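Local coordinates for protein bifunctional endomannanase/endoglucanase (Caldanaerobius polysaccharolyticus, PDB 3W0K) that probably hydrolyses internal linkages of beta-mannan and beta-glucan chains, at residues N7-Y12 with S289-K294; F38-V43 with C80-R85. One frame throughout, in Å; residues are numbered along the deposited sequence.

Interaction 1. Residues N7-Y12 with S289-K294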
ATOM      1  N   ASN A   7       3.677   5.695   2.703  1.00  8.66           N
ATOM      2  CA  ASN A   7       3.923   4.393   3.306  1.00  9.18           C
ATOM      3  C   ASN A   7       5.291   4.541   3.979  1.00  9.96           C
ATOM      4  O   ASN A   7       6.157   5.272   3.483  1.00  9.60           O
ATOM      5  CB  ASN A   7       4.056   3.298   2.244  1.00  8.27           C
ATOM      6  CG  ASN A   7       2.731   2.846   1.680  1.00  9.70           C
ATOM      7  OD1 ASN A   7       2.255   1.758   2.001  1.00  8.78           O
ATOM      8  ND2 ASN A   7       2.163   3.640   0.775  1.00  9.79           N
ATOM      9  N   PHE A   8       5.469   3.879   5.117  1.00  8.82           N
ATOM     10  CA  PHE A   8       6.742   3.889   5.826  1.00  9.27           C
ATOM     11  C   PHE A   8       7.149   2.441   6.033  1.00  9.43           C
ATOM     12  O   PHE A   8       6.322   1.598   6.379  1.00  8.99           O
ATOM     13  CB  PHE A   8       6.648   4.652   7.148  1.00  9.64           C
ATOM     14  CG  PHE A   8       6.718   6.146   6.982  1.00  8.42           C
ATOM     15  CD1 PHE A   8       7.941   6.775   6.771  1.00 10.60           C
ATOM     16  CD2 PHE A   8       5.560   6.917   7.013  1.00  9.81           C
ATOM     17  CE1 PHE A   8       8.012   8.154   6.594  1.00 10.02           C
ATOM     18  CE2 PHE A   8       5.617   8.296   6.837  1.00 10.09           C
ATOM     19  CZ  PHE A   8       6.850   8.917   6.627  1.00  9.60           C
ATOM     20  N   GLN A   9       8.427   2.166   5.800  1.00  8.80           N
ATOM     21  CA  GLN A   9       8.974   0.821   5.876  1.00  9.30           C
ATOM     22  C   GLN A   9       9.700   0.456   7.178  1.00  9.44           C
ATOM     23  O   GLN A   9      10.604  -0.386   7.178  1.00 10.63           O
ATOM     24  CB  GLN A   9       9.891   0.611   4.660  1.00 10.47           C
ATOM     25  CG  GLN A   9       9.159   0.577   3.293  1.00 10.16           C
ATOM     26  CD  GLN A   9       8.594   1.926   2.833  1.00 10.80           C
ATOM     27  OE1 GLN A   9       7.476   1.998   2.310  1.00 13.56           O
ATOM     28  NE2 GLN A   9       9.372   2.985   2.995  1.00  7.10           N
ATOM     29  N   TRP A  10       9.236   1.019   8.290  1.00  9.28           N
ATOM     30  CA  TRP A  10       9.843   0.789   9.604  1.00  9.60           C
ATOM     31  C   TRP A  10       9.899  -0.669  10.065  1.00 10.42           C
ATOM     32  O   TRP A  10      10.814  -1.051  10.792  1.00 11.24           O
ATOM     33  CB  TRP A  10       9.141   1.638  10.665  1.00  9.55           C
ATOM     34  CG  TRP A  10       9.057   3.099  10.318  1.00  9.84           C
ATOM     35  CD1 TRP A  10       9.954   3.828   9.588  1.00 10.75           C
ATOM     36  CD2 TRP A  10       8.013   4.005  10.690  1.00 11.00           C
ATOM     37  NE1 TRP A  10       9.531   5.133   9.483  1.00 11.01           N
ATOM     38  CE2 TRP A  10       8.343   5.268  10.151  1.00 11.47           C
ATOM     39  CE3 TRP A  10       6.829   3.871  11.429  1.00 11.39           C
ATOM     40  CZ2 TRP A  10       7.531   6.393  10.327  1.00 11.44           C
ATOM     41  CZ3 TRP A  10       6.021   4.991  11.604  1.00 11.54           C
ATOM     42  CH2 TRP A  10       6.377   6.235  11.055  1.00 11.79           C
ATOM     43  N   MET A  11       8.930  -1.479   9.643  1.00 10.19           N
ATOM     44  CA  MET A  11       8.877  -2.897  10.018  1.00 10.67           C
ATOM     45  C   MET A  11       8.489  -3.688   8.766  1.00 10.66           C
ATOM     46  O   MET A  11       7.794  -4.706   8.827  1.00 10.13           O
ATOM     47  CB  MET A  11       7.835  -3.101  11.130  1.00 13.09           C
ATOM     48  CG  MET A  11       7.906  -4.456  11.821  1.00 13.63           C
ATOM     49  SD  MET A  11       6.575  -4.753  13.019  1.00 19.41           S
ATOM     50  CE  MET A  11       6.873  -3.467  14.130  1.00 15.33           C
ATOM     51  N   TYR A  12       9.032  -3.238   7.642  1.00  9.54           N
ATOM     52  CA  TYR A  12       8.752  -3.792   6.322  1.00  9.37           C
ATOM     53  C   TYR A  12       9.298  -5.181   5.980  1.00  8.97           C
ATOM     54  O   TYR A  12       8.553  -6.033   5.492  1.00 10.76           O
ATOM     55  CB  TYR A  12       9.207  -2.765   5.281  1.00  9.08           C
ATOM     56  CG  TYR A  12       8.920  -3.118   3.847  1.00  9.59           C
ATOM     57  CD1 TYR A  12       7.651  -3.527   3.446  1.00  8.86           C
ATOM     58  CD2 TYR A  12       9.918  -3.016   2.882  1.00 10.38           C
ATOM     59  CE1 TYR A  12       7.385  -3.828   2.122  1.00  9.58           C
ATOM     60  CE2 TYR A  12       9.662  -3.312   1.550  1.00  9.35           C
ATOM     61  CZ  TYR A  12       8.392  -3.719   1.176  1.00 11.47           C
ATOM     62  OH  TYR A  12       8.137  -4.030  -0.137  1.00 12.09           O
ATOM     63  N   SER A 289      -1.551   7.440  -1.301  1.00  9.23           N
ATOM     64  CA  SER A 289      -0.379   7.319  -0.441  1.00  9.47           C
ATOM     65  C   SER A 289       0.840   6.898  -1.262  1.00  8.68           C
ATOM     66  O   SER A 289       0.847   5.827  -1.867  1.00  9.80           O
ATOM     67  CB  SER A 289      -0.659   6.284   0.655  1.00  9.97           C
ATOM     68  OG  SER A 289       0.409   6.194   1.579  1.00 12.06           O
ATOM     69  N   LEU A 290       1.859   7.754  -1.291  1.00  8.40           N
ATOM     70  CA  LEU A 290       3.086   7.480  -2.042  1.00  9.08           C
ATOM     71  C   LEU A 290       3.854   6.343  -1.363  1.00  9.76           C
ATOM     72  O   LEU A 290       3.858   6.240  -0.132  1.00  8.68           O
ATOM     73  CB  LEU A 290       3.947   8.748  -2.114  1.00  9.90           C
ATOM     74  CG  LEU A 290       4.957   8.844  -3.261  1.00 10.06           C
ATOM     75  CD1 LEU A 290       4.236   8.957  -4.597  1.00  9.91           C
ATOM     76  CD2 LEU A 290       5.853  10.050  -3.049  1.00 10.91           C
ATOM     77  N   TRP A 291       4.504   5.495  -2.157  1.00  9.01           N
ATOM     78  CA  TRP A 291       5.235   4.357  -1.596  1.00  9.25           C
ATOM     79  C   TRP A 291       6.352   4.720  -0.614  1.00 10.02           C
ATOM     80  O   TRP A 291       6.525   4.043   0.396  1.00  9.74           O
ATOM     81  CB  TRP A 291       5.750   3.427  -2.700  1.00  9.56           C
ATOM     82  CG  TRP A 291       6.554   2.276  -2.160  1.00  9.79           C
ATOM     83  CD1 TRP A 291       7.840   1.958  -2.480  1.00 12.05           C
ATOM     84  CD2 TRP A 291       6.142   1.329  -1.162  1.00 10.01           C
ATOM     85  NE1 TRP A 291       8.261   0.876  -1.739  1.00 12.00           N
ATOM     86  CE2 TRP A 291       7.238   0.473  -0.923  1.00 10.91           C
ATOM     87  CE3 TRP A 291       4.955   1.125  -0.443  1.00  9.82           C
ATOM     88  CZ2 TRP A 291       7.184  -0.573   0.007  1.00 11.83           C
ATOM     89  CZ3 TRP A 291       4.902   0.084   0.484  1.00 10.76           C
ATOM     90  CH2 TRP A 291       6.011  -0.750   0.698  1.00 10.99           C
ATOM     91  N   ASN A 292       7.123   5.761  -0.914  1.00  8.52           N
ATOM     92  CA  ASN A 292       8.194   6.187  -0.005  1.00  9.44           C
ATOM     93  C   ASN A 292       8.044   7.665   0.330  1.00  9.48           C
ATOM     94  O   ASN A 292       7.389   8.417  -0.402  1.00  9.58           O
ATOM     95  CB  ASN A 292       9.587   6.057  -0.648  1.00 10.43           C
ATOM     96  CG  ASN A 292      10.041   4.629  -0.858  1.00 12.00           C
ATOM     97  OD1 ASN A 292      10.835   4.366  -1.760  1.00 12.76           O
ATOM     98  ND2 ASN A 292       9.606   3.715   0.000  1.00 12.51           N
ATOM     99  N   PHE A 293       8.615   8.059   1.465  1.00 10.87           N
ATOM    100  CA  PHE A 293       8.675   9.461   1.861  1.00 11.19           C
ATOM    101  C   PHE A 293      10.132   9.731   1.472  1.00 11.82           C
ATOM    102  O   PHE A 293      10.416  10.532   0.584  1.00 10.50           O
ATOM    103  CB  PHE A 293       8.468   9.644   3.366  1.00 10.58           C
ATOM    104  CG  PHE A 293       8.720  11.045   3.832  1.00 10.19           C
ATOM    105  CD1 PHE A 293       7.897  12.085   3.416  1.00 10.56           C
ATOM    106  CD2 PHE A 293       9.817  11.337   4.639  1.00 11.46           C
ATOM    107  CE1 PHE A 293       8.164  13.401   3.792  1.00 11.72           C
ATOM    108  CE2 PHE A 293      10.095  12.648   5.022  1.00 10.61           C
ATOM    109  CZ  PHE A 293       9.265  13.682   4.595  1.00 12.23           C
ATOM    110  N   LYS A 294      11.048   9.027   2.134  1.00 12.61           N
ATOM    111  CA  LYS A 294      12.468   9.089   1.808  1.00 12.89           C
ATOM    112  C   LYS A 294      12.702   7.791   1.043  1.00 13.27           C
ATOM    113  O   LYS A 294      12.129   6.755   1.388  1.00 15.44           O
ATOM    114  CB  LYS A 294      13.338   9.118   3.070  1.00 14.42           C
ATOM    115  CG  LYS A 294      13.460  10.492   3.694  1.00 15.43           C
ATOM    116  CD  LYS A 294      14.288  10.458   4.964  1.00 16.14           C
ATOM    117  CE  LYS A 294      13.539   9.776   6.091  1.00 18.12           C
ATOM    118  NZ  LYS A 294      14.338   9.781   7.346  1.00 17.94           N
TER
HETATM  119  O   HOH W   1       8.850   5.791   3.298  1.00  9.33           O
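W291 and Y12 meet edge to face beside the seam of a (beta/alpha)8 barrel, where the loop after strand 4-7 faces the end of strand 287-290. The indole turns its six-membered edge toward the phenol face with the planes 67° apart, and W291 CZ2 lies 3.6 Å from Y12 CZ. A chi1 of 178° sets CG of W291 anti to the backbone N, and the ring beyond it comes back toward the 7-12 segment although CB points away from it. The Q9 side chain passes obliquely over one face of the indole, the N7 side chain crosses it at about a right angle, with OD1 at its edge 3.5 Å from CZ3, and Y12 meets the benzo corner. An alanine in place of W291 would probably deprive the Y12 face of its edge partner and open a gap beside the N7 side chain. A second aromatic pair lies farther along, F8 and F293 side by side and pointing the same way, with F8 CE1 3.6 Å from F293 CB. Polar contacts tie the strand end: L290 O is gripped twice by N7, by its backbone N at 2.9 Å and by ND2 at 3.2 Å, the latter from 62° above the carbonyl plane. N7 has further partners in R40, which donates to OD1, and G257, whose carbonyl takes ND2. Beyond them one water joins the two backbones, donating to N7 O at 2.7 Å and accepting from F293 N at 2.9 Å.

Interaction 2. Residues F38-V43 with C80-R85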
ATOM      1  N   PHE A  38      -2.255  10.698   6.581  1.00  9.72           N
ATOM      2  CA  PHE A  38      -2.312   9.250   6.436  1.00  9.75           C
ATOM      3  C   PHE A  38      -0.945   8.597   6.334  1.00  9.53           C
ATOM      4  O   PHE A  38      -0.049   9.092   5.654  1.00  9.68           O
ATOM      5  CB  PHE A  38      -3.145   8.923   5.186  1.00  8.74           C
ATOM      6  CG  PHE A  38      -3.238   7.455   4.860  1.00  8.73           C
ATOM      7  CD1 PHE A  38      -4.250   6.675   5.406  1.00  9.90           C
ATOM      8  CD2 PHE A  38      -2.345   6.864   3.967  1.00  8.84           C
ATOM      9  CE1 PHE A  38      -4.378   5.324   5.062  1.00 10.29           C
ATOM     10  CE2 PHE A  38      -2.465   5.520   3.618  1.00  9.82           C
ATOM     11  CZ  PHE A  38      -3.486   4.749   4.169  1.00  9.20           C
ATOM     12  N   VAL A  39      -0.803   7.474   7.031  1.00  8.33           N
ATOM     13  CA  VAL A  39       0.422   6.692   7.018  1.00 10.25           C
ATOM     14  C   VAL A  39       0.045   5.219   6.918  1.00 10.11           C
ATOM     15  O   VAL A  39      -0.837   4.753   7.637  1.00 11.80           O
ATOM     16  CB  VAL A  39       1.262   6.934   8.303  1.00 11.00           C
ATOM     17  CG1 VAL A  39       2.229   5.794   8.552  1.00 14.15           C
ATOM     18  CG2 VAL A  39       2.047   8.225   8.167  1.00 10.54           C
ATOM     19  N   ARG A  40       0.637   4.522   5.952  1.00  9.49           N
ATOM     20  CA  ARG A  40       0.396   3.094   5.798  1.00  8.62           C
ATOM     21  C   ARG A  40       1.669   2.405   6.266  1.00  8.69           C
ATOM     22  O   ARG A  40       2.775   2.809   5.900  1.00  8.95           O
ATOM     23  CB  ARG A  40       0.084   2.723   4.347  1.00  8.70           C
ATOM     24  CG  ARG A  40      -0.143   1.221   4.130  1.00  8.81           C
ATOM     25  CD  ARG A  40      -0.722   0.966   2.755  1.00  7.05           C
ATOM     26  NE  ARG A  40      -0.966  -0.450   2.464  1.00  8.08           N
ATOM     27  CZ  ARG A  40      -0.152  -1.228   1.756  1.00  7.08           C
ATOM     28  NH1 ARG A  40       0.988  -0.748   1.284  1.00  9.16           N
ATOM     29  NH2 ARG A  40      -0.547  -2.447   1.394  1.00  7.67           N
ATOM     30  N   ILE A  41       1.507   1.390   7.109  1.00  8.24           N
ATOM     31  CA  ILE A  41       2.638   0.658   7.657  1.00  8.32           C
ATOM     32  C   ILE A  41       2.602  -0.815   7.247  1.00  7.93           C
ATOM     33  O   ILE A  41       1.946  -1.630   7.900  1.00  8.61           O
ATOM     34  CB  ILE A  41       2.655   0.750   9.208  1.00  8.96           C
ATOM     35  CG1 ILE A  41       2.612   2.214   9.664  1.00 10.58           C
ATOM     36  CG2 ILE A  41       3.908   0.079   9.767  1.00 10.93           C
ATOM     37  CD1 ILE A  41       3.860   3.000   9.333  1.00 14.03           C
ATOM     38  N   PRO A  42       3.261  -1.165   6.130  1.00  7.70           N
ATOM     39  CA  PRO A  42       3.297  -2.555   5.650  1.00  7.71           C
ATOM     40  C   PRO A  42       4.334  -3.324   6.470  1.00  7.97           C
ATOM     41  O   PRO A  42       5.508  -2.960   6.481  1.00  9.05           O
ATOM     42  CB  PRO A  42       3.722  -2.396   4.189  1.00  8.82           C
ATOM     43  CG  PRO A  42       4.611  -1.181   4.229  1.00 10.25           C
ATOM     44  CD  PRO A  42       3.851  -0.245   5.139  1.00  9.31           C
ATOM     45  N   VAL A  43       3.903  -4.380   7.156  1.00  8.09           N
ATOM     46  CA  VAL A  43       4.817  -5.140   8.008  1.00  8.51           C
ATOM     47  C   VAL A  43       5.034  -6.607   7.636  1.00  9.68           C
ATOM     48  O   VAL A  43       4.226  -7.213   6.935  1.00 10.69           O
ATOM     49  CB  VAL A  43       4.405  -5.043   9.507  1.00  8.72           C
ATOM     50  CG1 VAL A  43       4.240  -3.583   9.916  1.00  9.90           C
ATOM     51  CG2 VAL A  43       3.118  -5.816   9.772  1.00  9.48           C
ATOM     52  N   CYS A  80      -2.691   3.142   8.933  1.00  8.21           N
ATOM     53  CA  CYS A  80      -3.251   1.956   8.306  1.00  8.66           C
ATOM     54  C   CYS A  80      -2.228   0.833   8.431  1.00  8.14           C
ATOM     55  O   CYS A  80      -1.173   0.868   7.790  1.00  9.59           O
ATOM     56  CB  CYS A  80      -3.568   2.224   6.835  1.00  8.10           C
ATOM     57  SG  CYS A  80      -4.226   0.781   5.975  1.00 10.46           S
ATOM     58  N   LEU A  81      -2.527  -0.135   9.294  1.00  7.95           N
ATOM     59  CA  LEU A  81      -1.643  -1.277   9.527  1.00  7.91           C
ATOM     60  C   LEU A  81      -1.899  -2.347   8.475  1.00  7.66           C
ATOM     61  O   LEU A  81      -3.031  -2.796   8.301  1.00  7.95           O
ATOM     62  CB  LEU A  81      -1.885  -1.854  10.927  1.00  8.66           C
ATOM     63  CG  LEU A  81      -1.079  -3.096  11.316  1.00  8.49           C
ATOM     64  CD1 LEU A  81       0.408  -2.780  11.363  1.00 11.32           C
ATOM     65  CD2 LEU A  81      -1.562  -3.608  12.673  1.00 11.34           C
ATOM     66  N   ASN A  82      -0.836  -2.773   7.799  1.00  7.93           N
ATOM     67  CA  ASN A  82      -0.945  -3.778   6.746  1.00  7.15           C
ATOM     68  C   ASN A  82      -0.003  -4.960   6.931  1.00  8.22           C
ATOM     69  O   ASN A  82       1.143  -4.785   7.338  1.00  8.70           O
ATOM     70  CB  ASN A  82      -0.639  -3.121   5.386  1.00  8.15           C
ATOM     71  CG  ASN A  82      -0.385  -4.140   4.278  1.00  7.79           C
ATOM     72  OD1 ASN A  82       0.743  -4.296   3.808  1.00  7.79           O
ATOM     73  ND2 ASN A  82      -1.432  -4.848   3.872  1.00  8.67           N
ATOM     74  N   LEU A  83      -0.495  -6.169   6.665  1.00  8.26           N
ATOM     75  CA  LEU A  83       0.381  -7.334   6.714  1.00  8.73           C
ATOM     76  C   LEU A  83       0.914  -7.441   5.285  1.00  7.32           C
ATOM     77  O   LEU A  83       0.165  -7.763   4.358  1.00  9.08           O
ATOM     78  CB  LEU A  83      -0.367  -8.617   7.097  1.00 10.61           C
ATOM     79  CG  LEU A  83      -0.744  -8.816   8.566  1.00 11.32           C
ATOM     80  CD1 LEU A  83      -1.273 -10.235   8.759  1.00 10.80           C
ATOM     81  CD2 LEU A  83       0.468  -8.592   9.459  1.00 14.35           C
ATOM     82  N   HIS A  84       2.175  -7.056   5.096  1.00  8.23           N
ATOM     83  CA  HIS A  84       2.803  -7.103   3.778  1.00  8.49           C
ATOM     84  C   HIS A  84       3.224  -8.535   3.486  1.00  9.09           C
ATOM     85  O   HIS A  84       3.028  -9.042   2.375  1.00  9.29           O
ATOM     86  CB  HIS A  84       3.998  -6.163   3.710  1.00 10.10           C
ATOM     87  CG  HIS A  84       4.499  -5.952   2.320  1.00 10.35           C
ATOM     88  ND1 HIS A  84       5.505  -6.715   1.772  1.00 12.88           N
ATOM     89  CD2 HIS A  84       4.092  -5.107   1.344  1.00 12.66           C
ATOM     90  CE1 HIS A  84       5.693  -6.353   0.515  1.00 11.42           C
ATOM     91  NE2 HIS A  84       4.848  -5.379   0.232  1.00 12.32           N
ATOM     92  N   ARG A  85       3.913  -9.132   4.452  1.00  9.06           N
ATOM     93  CA  ARG A  85       4.273 -10.539   4.375  1.00  8.85           C
ATOM     94  C   ARG A  85       3.385 -11.083   5.485  1.00  9.03           C
ATOM     95  O   ARG A  85       3.501 -10.675   6.648  1.00  8.95           O
ATOM     96  CB  ARG A  85       5.749 -10.822   4.680  1.00  9.70           C
ATOM     97  CG  ARG A  85       6.043 -12.335   4.698  1.00  9.20           C
ATOM     98  CD  ARG A  85       7.526 -12.664   4.787  1.00  9.97           C
ATOM     99  NE  ARG A  85       8.244 -12.302   3.567  1.00  9.67           N
ATOM    100  CZ  ARG A  85       8.335 -13.060   2.479  1.00 10.51           C
ATOM    101  NH1 ARG A  85       7.750 -14.254   2.428  1.00 10.74           N
ATOM    102  NH2 ARG A  85       9.010 -12.614   1.425  1.00 11.00           N
TER
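F38 and C80 meet where two neighbouring parallel barrel strands, 38-44 and 78-83, run side by side with helix 62-74 connecting them in a beta-alpha-beta unit. The tip of the F38 ring sits against C80, with CE1 and CZ both 3.7 Å from its CB. On the face bearing R40, C80, P42 and N82, the extended arginine crosses the asparagine, and the guanidinium lies stacked on the amide with their planes 26° apart. N82 OD1 is over the guanidinium face, 3.3 Å from R40 NH2, a packing contact rather than a hydrogen bond. The P42 ring is the next bump: its CB rests in the notch formed by N82 OD1 and H84 CB, 3.8 Å from the latter. On the other face, which carries I41, L81, V43 and L83, the two methyls of V43 reach different leucines. CG1 approaches L81 CD1, while CG2, held between the backbone N and carbonyl carbon (chi1 -52° for CG1), lies 3.9 Å from L83 CD2. Backbone bonds running both ways hold the strands, and V43 O ends the series by accepting from H84 N at 2.8 Å and R85 N at 3.2 Å as the chain turns the corner. The stack spends no N-H of R40, whose guanidinium makes salt bridges to E258 and D133 and donates to N136, while N82 ND2 is taken by the D133 carbonyl; flat packing and these in-barrel charges together probably fix the guanidinium's rotation.

Overall arrangement
Interactions 1 and 2 belong to the same eight-stranded barrel, their centres about 9 Å apart, and the first strand links them: it meets strand 287-290 on one side and strand 38-44 on the other. Two probable hydrogen bonds join the contacts directly, N7 OD1 to R40 NH1 at 2.9 Å and F8 N to R40 O at 3.0 Å. At the C-terminal ends of the strands, where family 5 enzymes carry their active sites, Y12 OH comes within 3.4 Å of H84 CE1. The side chains of W291 and H84 each approach a bound Tris molecule, probably from the crystallisation liquor, to about 3 Å; it may mark a pocket that both contacts border.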